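Local coordinates for ABC transporter sugar binding protein (Xanthomonas axonopodis pv. citri, PDB 3UOR) that probably captures maltose or a related sugar in the periplasm and passes it to an ABC transporter for uptake, at residues A[163-166]-A[167-170]; A[228-231]-A[232-236]; A[241-244]-A[245-248]; A[387-390]-A[391-395]. All blocks are in the same frame, centred on the assembly; numbering follows the deposited sequence.

Contact 1: residues A[163-166]-A[167-170]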
loop_
_atom_site.group_PDB
_atom_site.type_symbol
_atom_site.label_atom_id
_atom_site.label_comp_id
_atom_site.label_asym_id
_atom_site.label_seq_id
_atom_site.Cartn_x
_atom_site.Cartn_y
_atom_site.Cartn_z
ATOM N N PRO A 163 -9.763 -18.686 -5.160
ATOM C CA PRO A 163 -8.462 -19.285 -5.510
ATOM C C PRO A 163 -7.366 -18.795 -4.576
ATOM O O PRO A 163 -7.466 -17.656 -4.113
ATOM C CB PRO A 163 -8.187 -18.735 -6.917
ATOM C CG PRO A 163 -8.997 -17.441 -6.979
ATOM C CD PRO A 163 -10.252 -17.761 -6.198
ATOM N N LYS A 164 -6.351 -19.621 -4.307
ATOM C CA LYS A 164 -5.241 -19.187 -3.460
ATOM C C LYS A 164 -3.916 -19.254 -4.187
ATOM O O LYS A 164 -2.949 -18.612 -3.769
ATOM C CB LYS A 164 -5.147 -20.022 -2.176
ATOM C CG LYS A 164 -6.377 -19.942 -1.286
ATOM C CD LYS A 164 -6.152 -20.701 0.026
ATOM C CE LYS A 164 -7.346 -20.531 0.952
ATOM N NZ LYS A 164 -6.980 -20.826 2.368
ATOM N N THR A 165 -3.858 -20.052 -5.253
ATOM C CA THR A 165 -2.668 -20.095 -6.078
ATOM C C THR A 165 -2.929 -19.396 -7.410
ATOM O O THR A 165 -4.067 -19.292 -7.866
ATOM C CB THR A 165 -2.245 -21.523 -6.377
ATOM O OG1 THR A 165 -3.137 -22.066 -7.356
ATOM C CG2 THR A 165 -2.309 -22.378 -5.103
ATOM N N TRP A 166 -1.860 -18.937 -8.042
ATOM C CA TRP A 166 -1.944 -18.423 -9.400
ATOM C C TRP A 166 -2.699 -19.354 -10.343
ATOM O O TRP A 166 -3.633 -18.918 -11.027
ATOM C CB TRP A 166 -0.549 -18.144 -9.936
ATOM C CG TRP A 166 0.045 -16.832 -9.419
ATOM C CD1 TRP A 166 -0.411 -16.070 -8.373
ATOM C CD2 TRP A 166 1.212 -16.167 -9.919
ATOM N NE1 TRP A 166 0.401 -14.973 -8.198
ATOM C CE2 TRP A 166 1.400 -15.005 -9.138
ATOM C CE3 TRP A 166 2.116 -16.442 -10.962
ATOM C CZ2 TRP A 166 2.453 -14.103 -9.374
ATOM C CZ3 TRP A 166 3.162 -15.551 -11.194
ATOM C CH2 TRP A 166 3.319 -14.395 -10.406
ATOM N N ALA A 167 -2.315 -20.633 -10.386
ATOM C CA ALA A 167 -2.971 -21.567 -11.313
ATOM C C ALA A 167 -4.463 -21.715 -11.022
ATOM O O ALA A 167 -5.282 -21.732 -11.944
ATOM C CB ALA A 167 -2.295 -22.932 -11.303
ATOM N N GLU A 168 -4.819 -21.828 -9.743
ATOM C CA GLU A 168 -6.230 -21.859 -9.356
ATOM C C GLU A 168 -6.928 -20.566 -9.815
ATOM O O GLU A 168 -8.067 -20.581 -10.274
ATOM C CB GLU A 168 -6.370 -22.015 -7.836
ATOM C CG GLU A 168 -5.839 -23.341 -7.295
ATOM C CD GLU A 168 -5.760 -23.389 -5.776
ATOM O OE1 GLU A 168 -6.026 -22.348 -5.111
ATOM O OE2 GLU A 168 -5.437 -24.479 -5.252
ATOM N N MET A 169 -6.242 -19.441 -9.677
ATOM C CA MET A 169 -6.832 -18.174 -10.072
ATOM C C MET A 169 -7.128 -18.178 -11.580
ATOM O O MET A 169 -8.203 -17.735 -12.025
ATOM C CB MET A 169 -5.915 -17.004 -9.706
ATOM C CG MET A 169 -6.640 -15.663 -9.778
ATOM S SD MET A 169 -5.550 -14.276 -9.481
ATOM C CE MET A 169 -6.688 -12.948 -9.847
ATOM N N GLU A 170 -6.181 -18.695 -12.363
ATOM C CA GLU A 170 -6.373 -18.762 -13.816
ATOM C C GLU A 170 -7.591 -19.620 -14.198
ATOM O O GLU A 170 -8.418 -19.216 -15.027
ATOM C CB GLU A 170 -5.102 -19.273 -14.505
ATOM C CG GLU A 170 -3.911 -18.356 -14.266
ATOM C CD GLU A 170 -2.785 -18.605 -15.258
ATOM O OE1 GLU A 170 -2.698 -19.721 -15.806
ATOM O OE2 GLU A 170 -1.979 -17.685 -15.490
#
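A capping box opens helix 166-180, with Thr165 at the N-cap and Glu168 three residues on. The two residues exchange bonds. Thr165 OG1 accepts from Glu168 N at 2.9 Å, and the bond is nearly straight at 165°. In return, Thr165 N donates to Glu168 OE1 at 3.2 Å, reaching the oxygen from above the carboxylate plane. The same OE1 is also met by Lys164 N, at 2.9 Å and nearly end-on along the C-O bond. Two backbone N-H groups thus grip one carboxylate oxygen and should limit the rotation of the group.

Torsions set up the exchange. Thr165 has chi1 at 75°, which places OG1 between its own N and C atoms and over the first turn. Its CG2 lies against the carboxylate, 3.7 Å from Glu168 CD. The Glu168 chain is extended and crosses the threonine side chain at about a right angle. A negative group at this end of a helix would suit the helix dipole. The first regular backbone bond of the helix follows at once, Met169 N to Thr165 O at 2.8 Å.

Pro163, two residues before the cap, packs on the start of the helix. Its CB presses on the backbone of Met169, 3.5 Å from Met169 CA, a tight fit. Its CG faces Met169 CG more loosely.

Around this start, Trp166 stacks on Phe229 of helix 221-235, meets Phe200 of helix 195-202 nearly at a right angle and bonds through NE1 to Gln203. Met169 also rests on Phe229, so helix 166-180 begins packed against helix 221-235.

Contact 2: residues A[228-231]-A[232-236]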
loop_
_atom_site.group_PDB
_atom_site.type_symbol
_atom_site.label_atom_id
_atom_site.label_comp_id
_atom_site.label_asym_id
_atom_site.label_seq_id
_atom_site.Cartn_x
_atom_site.Cartn_y
_atom_site.Cartn_z
ATOM N N GLY A 228 4.640 -12.016 -16.959
ATOM C CA GLY A 228 3.942 -13.057 -17.698
ATOM C C GLY A 228 2.523 -13.305 -17.200
ATOM O O GLY A 228 1.557 -13.327 -17.987
ATOM N N PHE A 229 2.399 -13.499 -15.885
ATOM C CA PHE A 229 1.107 -13.781 -15.235
ATOM C C PHE A 229 0.130 -12.608 -15.440
ATOM O O PHE A 229 -1.025 -12.796 -15.815
ATOM C CB PHE A 229 1.339 -14.034 -13.733
ATOM C CG PHE A 229 0.093 -14.373 -12.960
ATOM C CD1 PHE A 229 -0.630 -15.525 -13.247
ATOM C CD2 PHE A 229 -0.322 -13.564 -11.904
ATOM C CE1 PHE A 229 -1.771 -15.850 -12.518
ATOM C CE2 PHE A 229 -1.448 -13.873 -11.170
ATOM C CZ PHE A 229 -2.183 -15.026 -11.468
ATOM N N TYR A 230 0.615 -11.391 -15.208
ATOM C CA TYR A 230 -0.187 -10.181 -15.371
ATOM C C TYR A 230 -0.630 -9.950 -16.843
ATOM O O TYR A 230 -1.811 -9.741 -17.125
ATOM C CB TYR A 230 0.634 -8.992 -14.852
ATOM C CG TYR A 230 0.028 -7.623 -15.042
ATOM C CD1 TYR A 230 -0.889 -7.110 -14.119
ATOM C CD2 TYR A 230 0.416 -6.804 -16.106
ATOM C CE1 TYR A 230 -1.416 -5.829 -14.268
ATOM C CE2 TYR A 230 -0.116 -5.522 -16.266
ATOM C CZ TYR A 230 -1.021 -5.039 -15.334
ATOM O OH TYR A 230 -1.555 -3.778 -15.455
ATOM N N ASP A 231 0.305 -9.999 -17.780
ATOM C CA ASP A 231 -0.041 -9.800 -19.200
ATOM C C ASP A 231 -1.040 -10.863 -19.672
ATOM O O ASP A 231 -2.010 -10.565 -20.380
ATOM C CB ASP A 231 1.224 -9.853 -20.048
ATOM C CG ASP A 231 0.964 -9.552 -21.516
ATOM O OD1 ASP A 231 0.064 -8.738 -21.824
ATOM O OD2 ASP A 231 1.692 -10.118 -22.356
ATOM N N ASN A 232 -0.818 -12.106 -19.261
ATOM C CA ASN A 232 -1.683 -13.205 -19.694
ATOM C C ASN A 232 -3.170 -12.944 -19.434
ATOM O O ASN A 232 -4.008 -13.343 -20.228
ATOM C CB ASN A 232 -1.263 -14.523 -19.038
ATOM C CG ASN A 232 -2.040 -15.704 -19.575
ATOM O OD1 ASN A 232 -1.954 -16.033 -20.757
ATOM N ND2 ASN A 232 -2.796 -16.359 -18.706
ATOM N N MET A 233 -3.499 -12.290 -18.322
ATOM C CA MET A 233 -4.902 -12.051 -17.980
ATOM C C MET A 233 -5.597 -11.162 -19.015
ATOM O O MET A 233 -6.772 -11.343 -19.300
ATOM C CB MET A 233 -5.033 -11.395 -16.596
ATOM C CG MET A 233 -4.509 -12.262 -15.435
ATOM S SD MET A 233 -5.005 -11.572 -13.832
ATOM C CE MET A 233 -3.569 -12.042 -12.879
ATOM N N TYR A 234 -4.901 -10.161 -19.536
ATOM C CA TYR A 234 -5.511 -9.352 -20.588
ATOM C C TYR A 234 -5.591 -10.115 -21.899
ATOM O O TYR A 234 -6.592 -10.024 -22.595
ATOM C CB TYR A 234 -4.755 -8.044 -20.811
ATOM C CG TYR A 234 -4.643 -7.206 -19.568
ATOM C CD1 TYR A 234 -5.550 -6.189 -19.296
ATOM C CD2 TYR A 234 -3.630 -7.449 -18.651
ATOM C CE1 TYR A 234 -5.422 -5.424 -18.142
ATOM C CE2 TYR A 234 -3.499 -6.695 -17.505
ATOM C CZ TYR A 234 -4.394 -5.699 -17.250
ATOM O OH TYR A 234 -4.219 -4.956 -16.108
ATOM N N GLN A 235 -4.545 -10.868 -22.228
ATOM C CA GLN A 235 -4.516 -11.541 -23.518
ATOM C C GLN A 235 -5.518 -12.688 -23.576
ATOM O O GLN A 235 -5.962 -13.052 -24.669
ATOM C CB GLN A 235 -3.106 -12.007 -23.924
ATOM C CG GLN A 235 -1.994 -10.939 -23.895
ATOM C CD GLN A 235 -2.383 -9.613 -24.529
ATOM O OE1 GLN A 235 -3.283 -9.541 -25.356
ATOM N NE2 GLN A 235 -1.695 -8.557 -24.141
ATOM N N GLN A 236 -5.885 -13.259 -22.424
ATOM C CA GLN A 236 -6.899 -14.324 -22.427
ATOM C C GLN A 236 -8.302 -13.719 -22.446
ATOM O O GLN A 236 -9.283 -14.422 -22.636
ATOM C CB GLN A 236 -6.775 -15.252 -21.215
ATOM C CG GLN A 236 -5.452 -15.949 -21.074
ATOM C CD GLN A 236 -5.198 -16.925 -22.190
ATOM O OE1 GLN A 236 -6.126 -17.362 -22.871
ATOM N NE2 GLN A 236 -3.931 -17.275 -22.389
HETATM O O HOH W 1 -2.557 -15.196 -15.972
#
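Two tyrosines one turn apart, Tyr230 and Tyr234, meet edge-to-face on a single helix, and a Met-aromatic contact of the same spacing sits beside them. The helix is 221-235, here in its last turns, and these side-chain pairs are four residues apart. The edge of Tyr234 turns toward the face of Tyr230. The ring centroids are 5.2 Å apart and the planes stand at 66°. Tyr234 CE2 does the touching, 3.7 Å from Tyr230 CZ and off toward the rim of the ring. Tyr234 OH is held by the carbonyl of Met189, which ties the ring to a neighbouring loop.

Met233 turns back along the helix to Phe229. Its CG lies beside the backbone N (chi1 -63°), and the chain bends at chi3, which brings the methyl over the ring. Met233 CE stands 3.7 Å from the centroid of the Phe229 ring, a CH-pi contact. The sulfur is more distant above the same ring.

A polar pair, Asp231 and Gln235, lies where the helix meets helix 377-394. Gln235 NE2 donates to Asp231 OD1 at 2.9 Å, on the syn side of the carboxylate, and the amide and carboxylate planes are 74° apart. Both groups have further partners. Asp231 OD2 accepts from His398 NE2, and Gln235 bonds through OE1 to Lys241 NZ and through NE2 to Val392 O.

One water spans Phe229 and Asn232, three residues apart. It donates to Phe229 O at 2.9 Å and accepts from Asn232 ND2 at 3.0 Å.

Contact 3: residues A[241-244]-A[245-248]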
loop_
_atom_site.group_PDB
_atom_site.type_symbol
_atom_site.label_atom_id
_atom_site.label_comp_id
_atom_site.label_asym_id
_atom_site.label_seq_id
_atom_site.Cartn_x
_atom_site.Cartn_y
_atom_site.Cartn_z
ATOM N N LYS A 241 -8.842 -4.489 -21.352
ATOM C CA LYS A 241 -7.707 -3.622 -21.624
ATOM C C LYS A 241 -8.118 -2.160 -21.500
ATOM O O LYS A 241 -8.275 -1.465 -22.502
ATOM C CB LYS A 241 -7.138 -3.924 -23.020
ATOM C CG LYS A 241 -6.490 -5.298 -23.111
ATOM C CD LYS A 241 -5.926 -5.555 -24.491
ATOM C CE LYS A 241 -5.297 -6.934 -24.552
ATOM N NZ LYS A 241 -4.795 -7.295 -25.920
ATOM N N VAL A 242 -8.297 -1.700 -20.267
ATOM C CA VAL A 242 -8.774 -0.341 -20.032
ATOM C C VAL A 242 -7.983 0.368 -18.951
ATOM O O VAL A 242 -7.365 -0.285 -18.099
ATOM C CB VAL A 242 -10.256 -0.327 -19.628
ATOM C CG1 VAL A 242 -11.135 -0.779 -20.793
ATOM C CG2 VAL A 242 -10.484 -1.225 -18.441
ATOM N N SER A 243 -8.002 1.705 -19.002
ATOM C CA SER A 243 -7.514 2.562 -17.918
ATOM C C SER A 243 -8.692 2.936 -17.037
ATOM O O SER A 243 -9.838 2.741 -17.439
ATOM C CB SER A 243 -6.875 3.828 -18.479
ATOM O OG SER A 243 -5.676 3.511 -19.168
ATOM N N GLU A 244 -8.427 3.471 -15.847
ATOM C CA GLU A 244 -9.506 3.748 -14.887
ATOM C C GLU A 244 -10.513 4.748 -15.429
ATOM O O GLU A 244 -11.706 4.677 -15.128
ATOM C CB GLU A 244 -8.973 4.239 -13.533
ATOM C CG GLU A 244 -10.094 4.555 -12.530
ATOM C CD GLU A 244 -9.599 4.710 -11.096
ATOM O OE1 GLU A 244 -8.366 4.855 -10.899
ATOM O OE2 GLU A 244 -10.448 4.687 -10.168
ATOM N N THR A 245 -10.015 5.674 -16.236
ATOM C CA THR A 245 -10.844 6.697 -16.854
ATOM C C THR A 245 -11.843 6.094 -17.844
ATOM O O THR A 245 -12.898 6.674 -18.104
ATOM C CB THR A 245 -9.969 7.747 -17.567
ATOM O OG1 THR A 245 -10.794 8.574 -18.390
ATOM C CG2 THR A 245 -8.921 7.068 -18.440
ATOM N N GLN A 246 -11.505 4.924 -18.384
ATOM C CA GLN A 246 -12.355 4.241 -19.361
ATOM C C GLN A 246 -13.416 3.402 -18.684
ATOM O O GLN A 246 -14.299 2.870 -19.346
ATOM C CB GLN A 246 -11.530 3.335 -20.269
ATOM C CG GLN A 246 -10.402 4.030 -20.977
ATOM C CD GLN A 246 -9.635 3.076 -21.851
ATOM O OE1 GLN A 246 -8.513 2.688 -21.530
ATOM N NE2 GLN A 246 -10.245 2.675 -22.964
ATOM N N VAL A 247 -13.315 3.258 -17.368
ATOM C CA VAL A 247 -14.373 2.604 -16.615
ATOM C C VAL A 247 -15.330 3.686 -16.133
ATOM O O VAL A 247 -14.893 4.739 -15.667
ATOM C CB VAL A 247 -13.818 1.805 -15.419
ATOM C CG1 VAL A 247 -14.938 1.036 -14.732
ATOM C CG2 VAL A 247 -12.738 0.854 -15.900
ATOM N N SER A 248 -16.631 3.450 -16.264
ATOM C CA SER A 248 -17.592 4.463 -15.836
ATOM C C SER A 248 -17.518 4.662 -14.316
ATOM O O SER A 248 -17.164 5.746 -13.834
ATOM C CB SER A 248 -19.016 4.115 -16.296
ATOM O OG SER A 248 -19.379 2.800 -15.915
#
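Gln246 folds back on Ser243 across a short 3-10 turn in the loop between helices 221-235 and 250-256. Two bonds link the pair. Gln246 N donates to Ser243 O at 2.9 Å, and Gln246 OE1 accepts from Ser243 N at 2.8 Å. The second bond reaches the amide oxygen from above its plane, with an N-H...O angle of 160°. The glutamine starts with CG beside its own backbone N (chi1 -55°) and then runs extended, which carries the amide back past Val242. OE1 ends 3.4 Å from Val242 CA. The next backbone bond, Val247 N to Glu244 O at 3.1 Å, continues the tight winding.

Carbon contacts accompany the bonds. Val242 CB lies 3.9 Å from Gln246 CB, where the two side chains meet. Thr245 CG2 lies 3.8 Å from Ser243 CB.

The second shell is mostly polar. Arg393 of helix 377-394 reaches Gln246 OE1, Lys241 O and Ser243 OG, each through a weak hydrogen bond. Asn192 OD1 accepts from Glu244 N at the start of the turn. Val242 and Val247 both lie on Leu188 of strand 187-188.

These valines also touch each other, their side chains crossing at about a right angle, with Val242 CG2 4.0 Å from Val247 CG2.

Contact 4: residues A[387-390]-A[391-395]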
loop_
_atom_site.group_PDB
_atom_site.type_symbol
_atom_site.label_atom_id
_atom_site.label_comp_id
_atom_site.label_asym_id
_atom_site.label_seq_id
_atom_site.Cartn_x
_atom_site.Cartn_y
_atom_site.Cartn_z
ATOM N N VAL A 387 5.809 0.678 -19.283
ATOM C CA VAL A 387 6.273 -0.435 -20.094
ATOM C C VAL A 387 5.236 -1.537 -20.124
ATOM O O VAL A 387 4.976 -2.115 -21.170
ATOM C CB VAL A 387 7.590 -0.990 -19.567
ATOM C CG1 VAL A 387 7.812 -2.366 -20.089
ATOM C CG2 VAL A 387 8.729 -0.080 -19.986
ATOM N N THR A 388 4.614 -1.826 -18.985
ATOM C CA THR A 388 3.677 -2.948 -18.960
ATOM C C THR A 388 2.411 -2.640 -19.763
ATOM O O THR A 388 1.848 -3.519 -20.405
ATOM C CB THR A 388 3.312 -3.385 -17.518
ATOM O OG1 THR A 388 2.681 -2.292 -16.838
ATOM C CG2 THR A 388 4.564 -3.778 -16.764
ATOM N N GLU A 389 1.960 -1.393 -19.731
ATOM C CA GLU A 389 0.798 -1.032 -20.523
ATOM C C GLU A 389 1.119 -1.190 -22.014
ATOM O O GLU A 389 0.251 -1.523 -22.819
ATOM C CB GLU A 389 0.367 0.386 -20.216
ATOM C CG GLU A 389 -0.829 0.854 -21.005
ATOM C CD GLU A 389 -1.225 2.264 -20.632
ATOM O OE1 GLU A 389 -0.344 3.028 -20.176
ATOM O OE2 GLU A 389 -2.407 2.613 -20.793
ATOM N N ARG A 390 2.378 -0.984 -22.376
ATOM C CA ARG A 390 2.786 -1.146 -23.769
ATOM C C ARG A 390 2.794 -2.622 -24.143
ATOM O O ARG A 390 2.405 -2.997 -25.246
ATOM C CB ARG A 390 4.172 -0.555 -23.995
ATOM C CG ARG A 390 4.360 0.065 -25.356
ATOM C CD ARG A 390 5.299 1.253 -25.234
ATOM N NE ARG A 390 6.567 0.833 -24.652
ATOM C CZ ARG A 390 7.287 1.556 -23.802
ATOM N NH1 ARG A 390 6.867 2.758 -23.417
ATOM N NH2 ARG A 390 8.432 1.071 -23.337
ATOM N N VAL A 391 3.264 -3.450 -23.220
ATOM C CA VAL A 391 3.218 -4.887 -23.392
ATOM C C VAL A 391 1.776 -5.345 -23.579
ATOM O O VAL A 391 1.479 -6.096 -24.516
ATOM C CB VAL A 391 3.835 -5.605 -22.194
ATOM C CG1 VAL A 391 3.415 -7.081 -22.164
ATOM C CG2 VAL A 391 5.339 -5.449 -22.230
ATOM N N VAL A 392 0.881 -4.894 -22.697
ATOM C CA VAL A 392 -0.524 -5.295 -22.784
ATOM C C VAL A 392 -1.234 -4.777 -24.044
ATOM O O VAL A 392 -1.911 -5.527 -24.738
ATOM C CB VAL A 392 -1.334 -4.856 -21.568
ATOM C CG1 VAL A 392 -2.782 -5.265 -21.739
ATOM C CG2 VAL A 392 -0.740 -5.463 -20.264
ATOM N N ARG A 393 -1.098 -3.493 -24.323
ATOM C CA ARG A 393 -1.832 -2.886 -25.418
ATOM C C ARG A 393 -1.122 -3.087 -26.751
ATOM O O ARG A 393 -1.738 -3.500 -27.707
ATOM C CB ARG A 393 -2.062 -1.396 -25.169
ATOM C CG ARG A 393 -2.914 -1.091 -23.941
ATOM C CD ARG A 393 -3.383 0.370 -23.944
ATOM N NE ARG A 393 -4.805 0.447 -23.618
ATOM C CZ ARG A 393 -5.292 1.146 -22.601
ATOM N NH1 ARG A 393 -4.473 1.835 -21.828
ATOM N NH2 ARG A 393 -6.591 1.168 -22.356
ATOM N N GLY A 394 0.176 -2.808 -26.808
ATOM C CA GLY A 394 0.899 -2.834 -28.070
ATOM C C GLY A 394 1.502 -4.184 -28.401
ATOM O O GLY A 394 2.029 -4.379 -29.470
ATOM N N GLY A 395 1.434 -5.137 -27.486
ATOM C CA GLY A 395 2.049 -6.422 -27.755
ATOM C C GLY A 395 3.571 -6.374 -27.786
ATOM O O GLY A 395 4.199 -7.317 -28.264
#
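Glu389 stretches out fully, with CG anti to its backbone N (chi1 179°) and chi2 also near 180°, while Arg393, one turn later, starts with CG beside its backbone N (chi1 -63°) and bends at chi3. The two side chains cross obliquely, with Arg393 CD 3.9 Å from Glu389 CG. Glu389 OE2 comes to the edge of the guanidinium, close to its plane, and forms a salt bridge with Arg393 NH1. The modelled separation, 2.4 Å from OE2 to NH1, is too short to be taken exactly.

Backbone bonds hold the last turns of helix 377-394. Arg393 N donates to Glu389 O at 2.8 Å and Gly394 N to Arg390 O at 2.7 Å. Gly395 then leaves the helix with positive phi.

Val391 and Val392 lie on buried sides. Val391 touches His398 and Ala401 of helix 398-412, and Val392 packs on Tyr234 of helix 221-235. Arg390 NH2 makes a salt bridge with Glu404 OE2.

An arginine near a helix C-terminus should be favourable for the helix dipole, and Glu389 would balance its charge.

In the fold
Contact 2 is the most buried of the four, and contact 3 lies at the surface. Contacts 1 and 4 are partly buried, at the start of helix 166-180 and the end of helix 377-394. Helix 221-235 joins them all, touching contact 1 through Phe229, contact 3 through the bond of Gln235 to Lys241, and contact 4 through Val392. Contacts 1 and 4 themselves stay about 12 Å apart at their nearest atoms. The chemistry follows the place. Contact 2 combines rings, a methionine and one polar pair. Backbone N-H groups meeting side-chain oxygens shape contacts 1 and 3. Contact 4 adds a charged pair to helical backbone bonds, and its arginine reaches contact 3 by weak bonds.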